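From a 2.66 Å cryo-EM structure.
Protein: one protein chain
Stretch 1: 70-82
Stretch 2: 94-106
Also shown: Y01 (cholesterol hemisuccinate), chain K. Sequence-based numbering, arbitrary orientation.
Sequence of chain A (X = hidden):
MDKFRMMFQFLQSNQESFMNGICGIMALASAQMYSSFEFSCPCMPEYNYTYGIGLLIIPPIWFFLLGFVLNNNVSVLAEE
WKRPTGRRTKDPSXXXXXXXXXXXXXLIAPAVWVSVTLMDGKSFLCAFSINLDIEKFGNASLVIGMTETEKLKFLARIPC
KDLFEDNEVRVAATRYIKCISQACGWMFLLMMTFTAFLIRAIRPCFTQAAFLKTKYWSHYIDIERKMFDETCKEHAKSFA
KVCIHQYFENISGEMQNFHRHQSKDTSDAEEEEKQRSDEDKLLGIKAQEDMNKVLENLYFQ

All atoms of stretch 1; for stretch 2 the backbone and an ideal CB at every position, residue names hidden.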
# COMPACT_ATOMS: atom_id res chain seq x y z
N LEU A 70 4.22 32.83 3.72
CA LEU A 70 4.13 31.95 2.57
C LEU A 70 3.42 32.56 1.38
O LEU A 70 3.50 32.00 0.28
CB LEU A 70 3.44 30.64 2.95
CG LEU A 70 4.23 29.77 3.92
CD1 LEU A 70 3.44 28.55 4.28
CD2 LEU A 70 5.55 29.39 3.32
N ASN A 71 2.71 33.67 1.55
CA ASN A 71 2.02 34.31 0.45
C ASN A 71 3.01 35.19 -0.32
O ASN A 71 3.64 36.07 0.26
CB ASN A 71 0.85 35.13 0.97
CG ASN A 71 -0.26 35.30 -0.04
OD1 ASN A 71 -1.40 35.52 0.33
ND2 ASN A 71 0.06 35.22 -1.32
N ASN A 72 3.12 34.96 -1.62
CA ASN A 72 4.11 35.63 -2.44
C ASN A 72 3.65 36.97 -2.99
O ASN A 72 4.33 37.54 -3.85
CB ASN A 72 4.53 34.72 -3.60
CG ASN A 72 5.42 33.59 -3.16
OD1 ASN A 72 6.36 33.80 -2.40
ND2 ASN A 72 5.11 32.39 -3.62
N ASN A 73 2.52 37.50 -2.52
CA ASN A 73 2.07 38.82 -2.92
C ASN A 73 2.22 39.85 -1.83
O ASN A 73 1.82 41.00 -2.01
CB ASN A 73 0.60 38.78 -3.37
CG ASN A 73 0.40 37.99 -4.63
OD1 ASN A 73 1.24 38.01 -5.52
ND2 ASN A 73 -0.74 37.32 -4.72
N VAL A 74 2.77 39.48 -0.67
CA VAL A 74 2.87 40.44 0.41
C VAL A 74 4.06 41.36 0.23
O VAL A 74 4.08 42.46 0.80
CB VAL A 74 2.94 39.74 1.77
CG1 VAL A 74 1.71 38.89 1.96
CG2 VAL A 74 4.19 38.91 1.89
N SER A 75 5.06 40.96 -0.56
CA SER A 75 6.18 41.84 -0.85
C SER A 75 5.81 42.86 -1.90
O SER A 75 6.26 44.01 -1.85
CB SER A 75 7.38 41.02 -1.30
OG SER A 75 7.11 40.36 -2.52
N VAL A 76 4.97 42.46 -2.86
CA VAL A 76 4.53 43.37 -3.91
C VAL A 76 3.55 44.39 -3.34
O VAL A 76 3.57 45.57 -3.72
CB VAL A 76 3.92 42.57 -5.07
CG1 VAL A 76 3.69 43.46 -6.25
CG2 VAL A 76 4.81 41.42 -5.44
N LEU A 77 2.72 43.96 -2.40
CA LEU A 77 1.83 44.87 -1.70
C LEU A 77 2.60 45.80 -0.77
O LEU A 77 2.24 46.97 -0.62
CB LEU A 77 0.78 44.06 -0.94
CG LEU A 77 -0.20 44.76 -0.01
CD1 LEU A 77 -0.96 45.84 -0.72
CD2 LEU A 77 -1.15 43.74 0.55
N ALA A 78 3.65 45.29 -0.11
CA ALA A 78 4.45 46.16 0.74
C ALA A 78 5.25 47.16 -0.08
O ALA A 78 5.53 48.27 0.39
CB ALA A 78 5.39 45.33 1.61
N GLU A 79 5.63 46.78 -1.31
CA GLU A 79 6.27 47.70 -2.23
C GLU A 79 5.35 48.85 -2.59
O GLU A 79 5.77 50.01 -2.59
CB GLU A 79 6.71 46.95 -3.49
CG GLU A 79 7.29 47.83 -4.57
CD GLU A 79 8.64 48.40 -4.21
OE1 GLU A 79 9.38 47.71 -3.49
OE2 GLU A 79 8.95 49.53 -4.63
N GLU A 80 4.09 48.55 -2.88
CA GLU A 80 3.14 49.59 -3.28
C GLU A 80 2.78 50.52 -2.13
O GLU A 80 2.55 51.71 -2.35
CB GLU A 80 1.87 48.96 -3.83
CG GLU A 80 2.09 48.19 -5.10
CD GLU A 80 2.46 49.08 -6.25
OE1 GLU A 80 1.95 50.22 -6.31
OE2 GLU A 80 3.26 48.64 -7.10
N TRP A 81 2.71 50.00 -0.91
CA TRP A 81 2.34 50.86 0.21
C TRP A 81 3.49 51.75 0.64
O TRP A 81 3.26 52.85 1.16
CB TRP A 81 1.86 50.00 1.37
CG TRP A 81 1.36 50.80 2.51
CD1 TRP A 81 2.03 51.09 3.66
CD2 TRP A 81 0.06 51.39 2.63
NE1 TRP A 81 1.23 51.84 4.49
CE2 TRP A 81 0.02 52.04 3.88
CE3 TRP A 81 -1.06 51.44 1.81
CZ2 TRP A 81 -1.10 52.73 4.33
CZ3 TRP A 81 -2.18 52.13 2.25
CH2 TRP A 81 -2.19 52.76 3.50
N LYS A 82 4.73 51.31 0.42
CA LYS A 82 5.88 52.12 0.80
C LYS A 82 6.06 53.31 -0.12
O LYS A 82 6.54 54.37 0.32
CB LYS A 82 7.13 51.24 0.81
CG LYS A 82 8.37 51.88 1.39
CD LYS A 82 9.52 50.90 1.43
CE LYS A 82 9.29 49.83 2.49
NZ LYS A 82 9.34 50.37 3.88
N UNK A 94 -7.98 49.02 -4.26
CA UNK A 94 -7.39 47.79 -4.75
C UNK A 94 -6.35 47.27 -3.77
O UNK A 94 -6.23 46.06 -3.55
CB UNK A 94 -6.76 48.01 -6.13
N UNK A 95 -5.61 48.18 -3.13
CA UNK A 95 -4.66 47.77 -2.11
C UNK A 95 -5.37 47.26 -0.86
O UNK A 95 -4.92 46.29 -0.25
CB UNK A 95 -3.73 48.93 -1.75
N UNK A 96 -6.46 47.92 -0.47
CA UNK A 96 -7.23 47.43 0.67
C UNK A 96 -7.90 46.11 0.38
O UNK A 96 -8.02 45.27 1.28
CB UNK A 96 -8.28 48.46 1.08
N UNK A 97 -8.34 45.89 -0.86
CA UNK A 97 -8.98 44.63 -1.19
C UNK A 97 -7.97 43.50 -1.21
O UNK A 97 -8.27 42.37 -0.81
CB UNK A 97 -9.69 44.73 -2.54
N UNK A 98 -6.77 43.80 -1.66
CA UNK A 98 -5.68 42.83 -1.75
C UNK A 98 -5.24 42.37 -0.37
O UNK A 98 -5.03 41.18 -0.14
CB UNK A 98 -4.49 43.43 -2.51
N UNK A 99 -5.08 43.32 0.55
CA UNK A 99 -4.74 43.01 1.93
C UNK A 99 -5.83 42.20 2.61
O UNK A 99 -5.54 41.29 3.39
CB UNK A 99 -4.48 44.30 2.71
N UNK A 100 -7.09 42.51 2.32
CA UNK A 100 -8.20 41.76 2.89
C UNK A 100 -8.26 40.35 2.34
O UNK A 100 -8.66 39.43 3.05
CB UNK A 100 -9.52 42.48 2.62
N UNK A 101 -7.85 40.15 1.09
CA UNK A 101 -7.81 38.81 0.51
C UNK A 101 -6.75 37.93 1.15
O UNK A 101 -7.00 36.75 1.43
CB UNK A 101 -7.56 38.90 -1.00
N UNK A 102 -5.57 38.49 1.39
CA UNK A 102 -4.49 37.74 2.03
C UNK A 102 -4.84 37.43 3.48
O UNK A 102 -4.57 36.33 3.97
CB UNK A 102 -3.18 38.52 1.96
N UNK A 103 -5.47 38.37 4.17
CA UNK A 103 -5.82 38.20 5.57
C UNK A 103 -6.86 37.12 5.76
O UNK A 103 -6.76 36.31 6.68
CB UNK A 103 -6.33 39.52 6.16
N UNK A 104 -7.86 37.06 4.88
CA UNK A 104 -8.93 36.09 5.02
C UNK A 104 -8.46 34.67 4.74
O UNK A 104 -8.95 33.73 5.37
CB UNK A 104 -10.09 36.45 4.08
N UNK A 105 -7.52 34.48 3.82
CA UNK A 105 -6.99 33.14 3.63
C UNK A 105 -5.98 32.75 4.70
O UNK A 105 -5.73 31.57 4.90
CB UNK A 105 -6.34 33.03 2.25
N UNK A 106 -5.41 33.72 5.40
CA UNK A 106 -4.46 33.44 6.45
C UNK A 106 -5.12 33.11 7.77
O UNK A 106 -4.41 32.80 8.73
CB UNK A 106 -3.52 34.63 6.63
CAA Y01 K . -8.78 32.49 15.39
CBA Y01 K . -9.95 33.04 14.59
CAB Y01 K . -10.36 34.40 15.13
CAN Y01 K . -9.61 33.11 13.11
CAJ Y01 K . -10.63 33.79 12.22
CAO Y01 K . -11.82 32.93 11.90
CBB Y01 K . -12.77 33.47 10.81
CAC Y01 K . -13.12 34.93 11.11
CBE Y01 K . -12.18 33.21 9.41
CAP Y01 K . -11.63 31.77 9.29
CAQ Y01 K . -11.78 31.33 7.83
CBG Y01 K . -12.14 32.62 7.11
CBI Y01 K . -13.05 33.35 8.12
CAE Y01 K . -14.39 32.64 8.33
CAU Y01 K . -13.26 34.76 7.54
CAS Y01 K . -13.88 34.72 6.14
CBF Y01 K . -13.03 33.91 5.14
CBD Y01 K . -12.68 32.52 5.69
CAK Y01 K . -11.66 31.85 4.77
CAI Y01 K . -11.95 32.07 3.32
CAZ Y01 K . -12.89 32.87 2.85
CAV Y01 K . -13.22 32.89 1.37
CBH Y01 K . -13.68 33.82 3.74
CAD Y01 K . -15.13 33.31 3.82
CAT Y01 K . -13.66 35.21 3.08
CAR Y01 K . -14.07 35.20 1.60
CBC Y01 K . -13.19 34.29 0.79
OAW Y01 K . -13.73 34.25 -0.56
CAY Y01 K . -12.95 33.90 -1.58
OAG Y01 K . -11.81 33.56 -1.48
CAM Y01 K . -13.68 34.00 -2.90
CAL Y01 K . -12.90 33.64 -4.15
CAX Y01 K . -12.83 32.16 -4.46
OAH Y01 K . -13.88 31.58 -4.80
OAF Y01 K . -11.73 31.58 -4.37

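Residues 94-105 run as a helix antiparallel in sense to helix 74-82, their directions 149° apart and their axes 10.9 Å apart at closest approach. Stretch 1 offers a largely apolar surface, with the amide of Asn-71 near one end.

At position 94 the ideal CB has nothing of stretch 1 within 5.5 Å, so many helix-compatible residues would do; it is Val-94.

Position 95 is more demanding. Its CA-to-CB bond points toward stretch 1, and the ideal CB lies 4.3 Å from Leu-77 CD1 and 5.1 Å from Trp-81 CE3. The space beyond is lined by leucine, the tryptophan ring and the aliphatic part of Glu-80, which suits a medium-sized apolar chain such as leucine, isoleucine or methionine. The residue is Leu-95 (m, t). Its CD2 packs 3.7 Å from Leu-77 CD1 and 3.8 Å from Glu-80 CB, while CD1 reaches the edge of the indole, 4.4 Å from Trp-81 CE3.

Position 96 points away and position 97 is out of reach; stretch 1 constrains neither. They are Arg-96 and Tyr-97, the latter hydrogen-bonded through its hydroxyl elsewhere in the structure.

Position 98 again points toward stretch 1, its ideal CB 4.5 Å from Leu-77 CD2. A flexible or branched apolar chain could cover this leucine. Met-98 does so with its thioether, the SD lying 3.6 Å from Leu-77 CD1.

At 99 the bond points sideways, yet the ideal CB is only 4.0 Å from Leu-77 CD2. The backbone itself is therefore part of the contact, and a small residue could suffice, as could a larger apolar one directed past the leucine. Leu-99 (t, p) is found; Leu-77 CD2 lies 3.9 Å from its CA. With 95, 98 and position 102, it forms the hole that receives Leu-77 as a knob.

Position 100 is out of reach and 101 points sideways, with nothing of stretch 1 near either CB; stretch 1 sets no demand on size or polarity. They are Cys-100 and Ser-101.

Position 102 points toward stretch 1, its ideal CB 3.8 Å from Asn-71 OD1 and 4.9 Å from Val-74 CG1. The carbonyl oxygen could invite a donor, but the neighbouring valine and leucine favour an apolar chain. Ile-102 (m, t) takes the second course: its CD1 lies 3.9 Å from Val-74 CG1 and 4.1 Å from Leu-77 CD2, whereas CG2 abuts Asn-71 OD1 at 3.3 Å.

Position 103 points away, leaving its choice free; Thr-103 OG1 donates to Leu-99 O (2.7 Å). Position 104 is out of reach of stretch 1, but a long chain can touch the sterol: Gln-104 OE1 approaches Y01 CAT to 3.3 Å.

Position 105 points toward stretch 1 without a close neighbour at CB, so a long chain is needed. Arg-105 brings NH2 to 3.1 Å from Asn-71 OD1, but the poor angle rules out a hydrogen bond; its NE instead bonds Ser-101 O.

Position 106 points toward stretch 1 but has open space at its CB, leaving size little limited; Ser-106 OG donates to Ile-102 O.

Stretch 2 94-106: VLRYMLCSITQRS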
# COMPACT_ATOMS: atom_id res chain seq x y z
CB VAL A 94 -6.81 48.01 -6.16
CG1 VAL A 94 -6.10 46.78 -6.68
CG2 VAL A 94 -7.91 48.40 -7.10
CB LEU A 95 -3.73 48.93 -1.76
CG LEU A 95 -2.82 49.44 -2.87
CD1 LEU A 95 -2.07 50.66 -2.41
CD2 LEU A 95 -1.86 48.37 -3.33
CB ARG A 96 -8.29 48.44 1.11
CG ARG A 96 -7.75 49.66 1.82
CD ARG A 96 -8.88 50.38 2.55
NE ARG A 96 -9.89 50.92 1.64
CZ ARG A 96 -9.86 52.15 1.14
NH1 ARG A 96 -8.88 52.97 1.48
NH2 ARG A 96 -10.81 52.56 0.33
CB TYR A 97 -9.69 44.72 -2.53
CG TYR A 97 -10.49 43.50 -2.79
CD1 TYR A 97 -11.69 43.32 -2.13
CD2 TYR A 97 -10.04 42.50 -3.64
CE1 TYR A 97 -12.42 42.20 -2.32
CE2 TYR A 97 -10.78 41.37 -3.83
CZ TYR A 97 -11.97 41.23 -3.16
OH TYR A 97 -12.76 40.12 -3.31
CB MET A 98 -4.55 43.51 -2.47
CG MET A 98 -3.41 42.75 -2.91
SD MET A 98 -2.43 44.13 -3.53
CE MET A 98 -3.39 44.70 -4.92
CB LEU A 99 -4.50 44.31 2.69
CG LEU A 99 -4.17 44.26 4.17
CD1 LEU A 99 -2.88 43.51 4.42
CD2 LEU A 99 -4.09 45.66 4.69
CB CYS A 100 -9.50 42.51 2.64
SG CYS A 100 -10.95 41.79 3.40
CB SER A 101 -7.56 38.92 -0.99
OG SER A 101 -7.34 37.65 -1.57
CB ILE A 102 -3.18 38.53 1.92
CG1 ILE A 102 -2.81 38.74 0.46
CG2 ILE A 102 -2.06 37.81 2.57
CD1 ILE A 102 -1.66 39.70 0.27
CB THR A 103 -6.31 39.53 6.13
OG1 THR A 103 -5.28 40.51 5.98
CG2 THR A 103 -6.67 39.42 7.58
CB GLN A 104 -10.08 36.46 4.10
CG GLN A 104 -10.87 37.63 4.62
CD GLN A 104 -11.80 38.19 3.59
OE1 GLN A 104 -11.77 37.79 2.43
NE2 GLN A 104 -12.63 39.14 3.99
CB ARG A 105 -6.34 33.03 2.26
CG ARG A 105 -7.32 33.22 1.14
CD ARG A 105 -6.61 33.23 -0.20
NE ARG A 105 -5.69 34.36 -0.30
CZ ARG A 105 -4.86 34.55 -1.32
NH1 ARG A 105 -4.84 33.68 -2.32
NH2 ARG A 105 -4.06 35.60 -1.34
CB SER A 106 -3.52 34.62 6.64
OG SER A 106 -2.75 34.80 5.49
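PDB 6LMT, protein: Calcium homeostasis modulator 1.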